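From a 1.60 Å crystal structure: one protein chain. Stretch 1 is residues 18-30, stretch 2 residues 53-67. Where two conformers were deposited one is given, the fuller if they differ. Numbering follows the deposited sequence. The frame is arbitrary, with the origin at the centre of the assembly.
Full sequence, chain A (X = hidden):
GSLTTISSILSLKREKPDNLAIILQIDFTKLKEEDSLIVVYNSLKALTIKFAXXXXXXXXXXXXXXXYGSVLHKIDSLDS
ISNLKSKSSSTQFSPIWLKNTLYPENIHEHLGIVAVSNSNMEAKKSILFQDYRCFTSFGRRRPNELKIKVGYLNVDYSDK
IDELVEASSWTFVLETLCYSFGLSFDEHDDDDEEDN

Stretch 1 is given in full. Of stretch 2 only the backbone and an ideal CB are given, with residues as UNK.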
# COMPACT_ATOMS: atom_id res chain seq x y z
N ASP A 18 -4.05 12.61 8.51
CA ASP A 18 -4.52 13.65 7.59
C ASP A 18 -4.49 13.17 6.15
O ASP A 18 -5.16 13.74 5.27
CB ASP A 18 -3.61 14.88 7.72
CG ASP A 18 -3.67 15.50 9.11
OD1 ASP A 18 -4.80 15.79 9.59
OD2 ASP A 18 -2.60 15.70 9.72
N ASN A 19 -3.67 12.15 5.91
CA ASN A 19 -3.44 11.61 4.58
C ASN A 19 -2.79 10.23 4.67
O ASN A 19 -2.27 9.85 5.73
CB ASN A 19 -2.53 12.56 3.76
CG ASN A 19 -2.63 12.32 2.26
OD1 ASN A 19 -3.59 11.72 1.79
ND2 ASN A 19 -1.64 12.79 1.51
N LEU A 20 -2.85 9.47 3.58
CA LEU A 20 -2.20 8.18 3.51
C LEU A 20 -1.28 8.12 2.31
O LEU A 20 -1.54 8.74 1.27
CB LEU A 20 -3.22 7.06 3.35
CG LEU A 20 -4.26 6.89 4.44
CD1 LEU A 20 -5.21 5.77 4.06
CD2 LEU A 20 -3.59 6.59 5.77
N ALA A 21 -0.22 7.33 2.46
CA ALA A 21 0.59 6.88 1.33
C ALA A 21 0.46 5.37 1.26
O ALA A 21 0.78 4.68 2.22
CB ALA A 21 2.05 7.26 1.55
N ILE A 22 -0.03 4.89 0.12
CA ILE A 22 -0.26 3.46 -0.08
C ILE A 22 0.87 2.88 -0.94
O ILE A 22 1.03 3.26 -2.09
CB ILE A 22 -1.61 3.20 -0.80
CG1 ILE A 22 -2.74 4.04 -0.18
CG2 ILE A 22 -1.95 1.73 -0.77
CD1 ILE A 22 -3.16 3.58 1.22
N ILE A 23 1.64 1.96 -0.37
CA ILE A 23 2.73 1.34 -1.11
C ILE A 23 2.38 -0.12 -1.36
O ILE A 23 2.21 -0.89 -0.42
CB ILE A 23 4.07 1.47 -0.36
CG1 ILE A 23 4.28 2.93 0.06
CG2 ILE A 23 5.21 1.00 -1.23
CD1 ILE A 23 4.98 3.13 1.40
N LEU A 24 2.23 -0.48 -2.63
CA LEU A 24 1.77 -1.81 -3.04
C LEU A 24 2.83 -2.50 -3.89
O LEU A 24 3.20 -2.00 -4.95
CB LEU A 24 0.45 -1.72 -3.82
CG LEU A 24 -0.71 -1.01 -3.12
CD1 LEU A 24 -1.94 -1.07 -4.02
CD2 LEU A 24 -1.02 -1.63 -1.75
N GLN A 25 3.32 -3.63 -3.40
CA GLN A 25 4.28 -4.41 -4.16
C GLN A 25 3.57 -5.63 -4.69
O GLN A 25 3.05 -6.44 -3.92
CB GLN A 25 5.42 -4.82 -3.25
CG GLN A 25 6.40 -5.75 -3.91
CD GLN A 25 7.63 -5.96 -3.06
OE1 GLN A 25 7.53 -6.12 -1.85
NE2 GLN A 25 8.80 -5.94 -3.70
N ILE A 26 3.51 -5.75 -6.02
CA ILE A 26 2.75 -6.83 -6.64
C ILE A 26 3.60 -7.77 -7.50
O ILE A 26 4.26 -7.34 -8.45
CB ILE A 26 1.57 -6.29 -7.49
CG1 ILE A 26 0.75 -5.28 -6.68
CG2 ILE A 26 0.71 -7.45 -7.96
CD1 ILE A 26 -0.36 -4.59 -7.47
N ASP A 27 3.57 -9.04 -7.13
CA ASP A 27 4.05 -10.13 -7.98
C ASP A 27 2.83 -10.60 -8.77
O ASP A 27 1.91 -11.21 -8.21
CB ASP A 27 4.61 -11.27 -7.12
CG ASP A 27 5.07 -12.46 -7.94
OD1 ASP A 27 4.65 -12.58 -9.10
OD2 ASP A 27 5.85 -13.29 -7.41
N PHE A 28 2.81 -10.26 -10.05
CA PHE A 28 1.63 -10.51 -10.87
C PHE A 28 1.41 -11.99 -11.17
O PHE A 28 0.29 -12.40 -11.46
CB PHE A 28 1.73 -9.72 -12.18
CG PHE A 28 1.72 -8.24 -11.98
CD1 PHE A 28 0.52 -7.55 -11.88
CD2 PHE A 28 2.91 -7.53 -11.88
CE1 PHE A 28 0.51 -6.19 -11.71
CE2 PHE A 28 2.90 -6.17 -11.70
CZ PHE A 28 1.69 -5.50 -11.61
N THR A 29 2.47 -12.77 -11.08
CA THR A 29 2.39 -14.20 -11.38
C THR A 29 1.63 -14.97 -10.30
O THR A 29 1.14 -16.08 -10.54
CB THR A 29 3.79 -14.83 -11.57
OG1 THR A 29 4.46 -14.92 -10.31
CG2 THR A 29 4.63 -14.00 -12.54
N LYS A 30 1.52 -14.39 -9.11
CA LYS A 30 0.82 -15.04 -8.01
C LYS A 30 -0.69 -14.82 -8.09
O LYS A 30 -1.45 -15.48 -7.38
CB LYS A 30 1.36 -14.57 -6.66
CG LYS A 30 2.81 -14.94 -6.41
CD LYS A 30 3.23 -14.59 -5.00
CE LYS A 30 4.62 -15.15 -4.69
NZ LYS A 30 4.86 -15.21 -3.22
N UNK A 53 -5.65 14.05 -1.35
CA UNK A 53 -4.21 14.08 -1.62
C UNK A 53 -3.56 12.70 -1.46
O UNK A 53 -2.34 12.58 -1.30
CB UNK A 53 -3.53 15.08 -0.69
N UNK A 54 -4.37 11.66 -1.50
CA UNK A 54 -3.87 10.29 -1.42
C UNK A 54 -2.65 10.05 -2.31
O UNK A 54 -2.68 10.34 -3.50
CB UNK A 54 -4.98 9.31 -1.80
N UNK A 55 -1.59 9.48 -1.72
CA UNK A 55 -0.36 9.14 -2.44
C UNK A 55 -0.23 7.64 -2.57
O UNK A 55 -0.74 6.89 -1.73
CB UNK A 55 0.87 9.72 -1.73
N UNK A 56 0.46 7.19 -3.62
CA UNK A 56 0.66 5.77 -3.83
C UNK A 56 2.04 5.52 -4.40
O UNK A 56 2.69 6.43 -4.92
CB UNK A 56 -0.42 5.20 -4.76
N UNK A 57 2.47 4.28 -4.31
CA UNK A 57 3.66 3.82 -5.00
C UNK A 57 3.47 2.34 -5.30
O UNK A 57 3.13 1.57 -4.41
CB UNK A 57 4.92 4.07 -4.17
N UNK A 58 3.67 1.96 -6.56
CA UNK A 58 3.65 0.56 -6.98
C UNK A 58 5.07 0.07 -7.17
O UNK A 58 5.89 0.75 -7.79
CB UNK A 58 2.84 0.38 -8.27
N UNK A 59 5.35 -1.12 -6.64
CA UNK A 59 6.69 -1.72 -6.70
C UNK A 59 6.58 -3.14 -7.21
O UNK A 59 5.68 -3.88 -6.82
CB UNK A 59 7.37 -1.70 -5.33
N UNK A 60 7.49 -3.54 -8.10
CA UNK A 60 7.47 -4.91 -8.60
C UNK A 60 8.14 -5.91 -7.64
O UNK A 60 8.68 -5.52 -6.60
CB UNK A 60 8.16 -4.96 -9.96
N UNK A 61 8.10 -7.18 -8.00
CA UNK A 61 8.59 -8.22 -7.09
C UNK A 61 10.10 -8.18 -6.87
O UNK A 61 10.60 -8.79 -5.92
CB UNK A 61 8.20 -9.60 -7.63
N UNK A 62 10.81 -7.45 -7.72
CA UNK A 62 12.25 -7.25 -7.57
C UNK A 62 12.62 -5.88 -7.02
O UNK A 62 13.78 -5.45 -7.11
CB UNK A 62 12.94 -7.45 -8.92
N UNK A 63 11.63 -5.20 -6.44
CA UNK A 63 11.83 -3.93 -5.73
C UNK A 63 12.07 -2.71 -6.63
O UNK A 63 12.60 -1.69 -6.19
CB UNK A 63 13.02 -4.08 -4.78
N UNK A 64 11.64 -2.82 -7.88
CA UNK A 64 11.66 -1.67 -8.79
C UNK A 64 10.37 -0.86 -8.75
O UNK A 64 9.26 -1.40 -8.78
CB UNK A 64 11.92 -2.14 -10.22
N UNK A 65 10.54 0.46 -8.69
CA UNK A 65 9.41 1.38 -8.65
C UNK A 65 8.77 1.45 -10.03
O UNK A 65 9.44 1.74 -11.02
CB UNK A 65 9.85 2.77 -8.18
N UNK A 66 7.46 1.19 -10.08
CA UNK A 66 6.73 1.18 -11.34
C UNK A 66 6.01 2.50 -11.60
O UNK A 66 5.97 2.99 -12.73
CB UNK A 66 5.72 0.03 -11.35
N UNK A 67 5.44 3.08 -10.55
CA UNK A 67 4.80 4.38 -10.68
C UNK A 67 4.50 4.85 -9.27
O UNK A 67 4.57 4.06 -8.32
CB UNK A 67 3.54 4.32 -11.54

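Stretch 2 enters beside Asn 19, and its first strand, from 55, runs parallel to the strand that begins at Asn 19, so the visible backbone fixes much of the contact before any side chain is known.

At position 53, CA-to-CB points sideways, and the carbonyl O accepts a hydrogen bond from Asn 19 ND2 (2.9 Å from ND2 to O). That bond asks nothing of the side chain; a long polar one could reach back along stretch 1. The residue is Arg 53, whose NH2 comes within 3.6 Å of Asp 18 O without bonding. A water joins Asn 19 OD1 to Arg 53 N.

Position 54 points its CB away, yet a branched apolar chain could curl back to Leu 20 and Ile 22. Leu 54 does so: CD1 lies 3.7 Å from Leu 20 CB and 3.9 Å from Ile 22 CG1.

At 55 the strand pairing begins. N donates to Leu 20 O (3.1 Å) and O accepts from Ile 22 N (2.8 Å), while CB lies on the face of Ala 21, whose small side chain leaves room for many types. Gln 55 packs its CB 4.2 Å from Ala 21 CB and leads its end away, NE2 donating to Arg 53 O (3.0 Å).

Position 56 turns to the face of Ile 22 and Leu 24, where apolar residues suit. Phe 56 takes rotamer p, and its ring leads away from stretch 1. Its CA approaches Ile 22 O to 3.1 Å, a CA-H...O contact.

Position 57 has its ideal CB 4.3 Å from Ile 23 CG2, so a small or branched apolar side chain fits. Cys 57 sets CB 4.2 Å from Ile 23 CG2, while its N bonds to Ile 22 O (2.8 Å) and its O to Leu 24 N (2.9 Å).

At 58, Leu 24 and Ile 26 offer an apolar surface that a large aliphatic or aromatic chain could cover. Phe 58 brings CE1 within 3.7 Å of Leu 24 CD1 and 4.0 Å of Ile 26 CD1.

Position 59 faces Ile 23 and Gln 25, and beta-branched residues favour such extended angles. Val 59 places CG2 4.3 Å from Ile 23 CG2 and CG1 4.0 Å from Gln 25 NE2.

At 60 the backbone O accepts from Gln 25 NE2 (2.9 Å) as a type I turn begins; Asp, Asn or Ser could receive amides in and just after the turn. Asp 60 does, its OD1 accepting from N of position 62 (2.9 Å) and N of position 64 (3.0 Å).

Position 61 lies near the acid of Asp 27, inviting a long cation. Arg 61 extends NH1 to Asp 27 OD1 (3.3 Å), a salt bridge with weak hydrogen bonds.

Positions 62 and 63 point away; positive phi at 63 favours Gly or Asn. They are Asn 62 and Asn 63.

Stretch 1 sets no demand at 62, 64, 65 or 67, so many types would serve; the last three are Tyr 64, Val 65 and Asp 67. Position 66 points toward it, suiting an aliphatic chain; Leu 66 CD1 meets the edge of the Phe 28 ring at CE2 (4.4 Å).

Stretch 2 53-67: RLQFCFVDRNNYVLD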
# COMPACT_ATOMS: atom_id res chain seq x y z
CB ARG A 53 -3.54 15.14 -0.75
CG ARG A 53 -4.16 16.52 -0.97
CD ARG A 53 -3.59 17.58 -0.05
NE ARG A 53 -4.02 17.33 1.31
CZ ARG A 53 -3.27 16.74 2.23
NH1 ARG A 53 -2.03 16.37 1.93
NH2 ARG A 53 -3.76 16.52 3.44
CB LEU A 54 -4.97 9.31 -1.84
CG LEU A 54 -4.69 7.83 -1.62
CD1 LEU A 54 -4.45 7.51 -0.15
CD2 LEU A 54 -5.85 7.01 -2.18
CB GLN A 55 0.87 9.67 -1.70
CG GLN A 55 0.83 11.17 -1.44
CD GLN A 55 1.01 11.94 -2.73
OE1 GLN A 55 2.04 11.81 -3.39
NE2 GLN A 55 0.01 12.72 -3.09
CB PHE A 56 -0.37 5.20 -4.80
CG PHE A 56 -0.10 5.55 -6.24
CD1 PHE A 56 0.57 4.66 -7.07
CD2 PHE A 56 -0.46 6.79 -6.74
CE1 PHE A 56 0.84 4.98 -8.40
CE2 PHE A 56 -0.19 7.13 -8.06
CZ PHE A 56 0.46 6.23 -8.89
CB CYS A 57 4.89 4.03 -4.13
SG CYS A 57 6.44 3.58 -4.94
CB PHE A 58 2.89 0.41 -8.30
CG PHE A 58 1.40 0.44 -8.15
CD1 PHE A 58 0.71 -0.64 -7.62
CD2 PHE A 58 0.68 1.55 -8.57
CE1 PHE A 58 -0.68 -0.62 -7.50
CE2 PHE A 58 -0.71 1.58 -8.45
CZ PHE A 58 -1.38 0.50 -7.90
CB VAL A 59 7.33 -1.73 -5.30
CG1 VAL A 59 8.75 -2.32 -5.35
CG2 VAL A 59 7.35 -0.32 -4.72
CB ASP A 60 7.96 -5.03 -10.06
CG ASP A 60 9.48 -4.94 -10.23
OD1 ASP A 60 10.23 -5.06 -9.24
OD2 ASP A 60 9.92 -4.76 -11.38
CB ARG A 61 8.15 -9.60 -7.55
CG ARG A 61 8.72 -10.04 -8.87
CD ARG A 61 8.09 -11.37 -9.28
NE ARG A 61 8.69 -11.91 -10.49
CZ ARG A 61 8.35 -13.08 -11.03
NH1 ARG A 61 7.43 -13.84 -10.45
NH2 ARG A 61 8.95 -13.50 -12.14
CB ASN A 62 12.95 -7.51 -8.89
CG ASN A 62 12.81 -8.94 -9.32
OD1 ASN A 62 13.15 -9.85 -8.55
ND2 ASN A 62 12.29 -9.17 -10.51
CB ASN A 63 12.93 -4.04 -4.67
CG ASN A 63 12.86 -2.91 -3.67
OD1 ASN A 63 11.77 -2.59 -3.16
ND2 ASN A 63 14.00 -2.28 -3.38
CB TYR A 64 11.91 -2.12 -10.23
CG TYR A 64 13.30 -2.67 -10.41
CD1 TYR A 64 14.39 -1.81 -10.57
CD2 TYR A 64 13.52 -4.03 -10.38
CE1 TYR A 64 15.67 -2.31 -10.72
CE2 TYR A 64 14.81 -4.54 -10.53
CZ TYR A 64 15.87 -3.67 -10.70
OH TYR A 64 17.15 -4.18 -10.85
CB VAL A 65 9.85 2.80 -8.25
CG1 VAL A 65 8.66 3.78 -8.34
CG2 VAL A 65 10.46 2.81 -6.86
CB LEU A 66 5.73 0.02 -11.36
CG LEU A 66 6.35 -1.37 -11.14
CD1 LEU A 66 5.27 -2.44 -11.24
CD2 LEU A 66 7.46 -1.64 -12.14
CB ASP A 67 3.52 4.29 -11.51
CG ASP A 67 3.07 5.64 -12.00
OD1 ASP A 67 3.89 6.59 -11.99
OD2 ASP A 67 1.89 5.76 -12.41
O HOH W 1 -5.76 13.64 1.55
O HOH W 2 6.29 -7.93 -10.12
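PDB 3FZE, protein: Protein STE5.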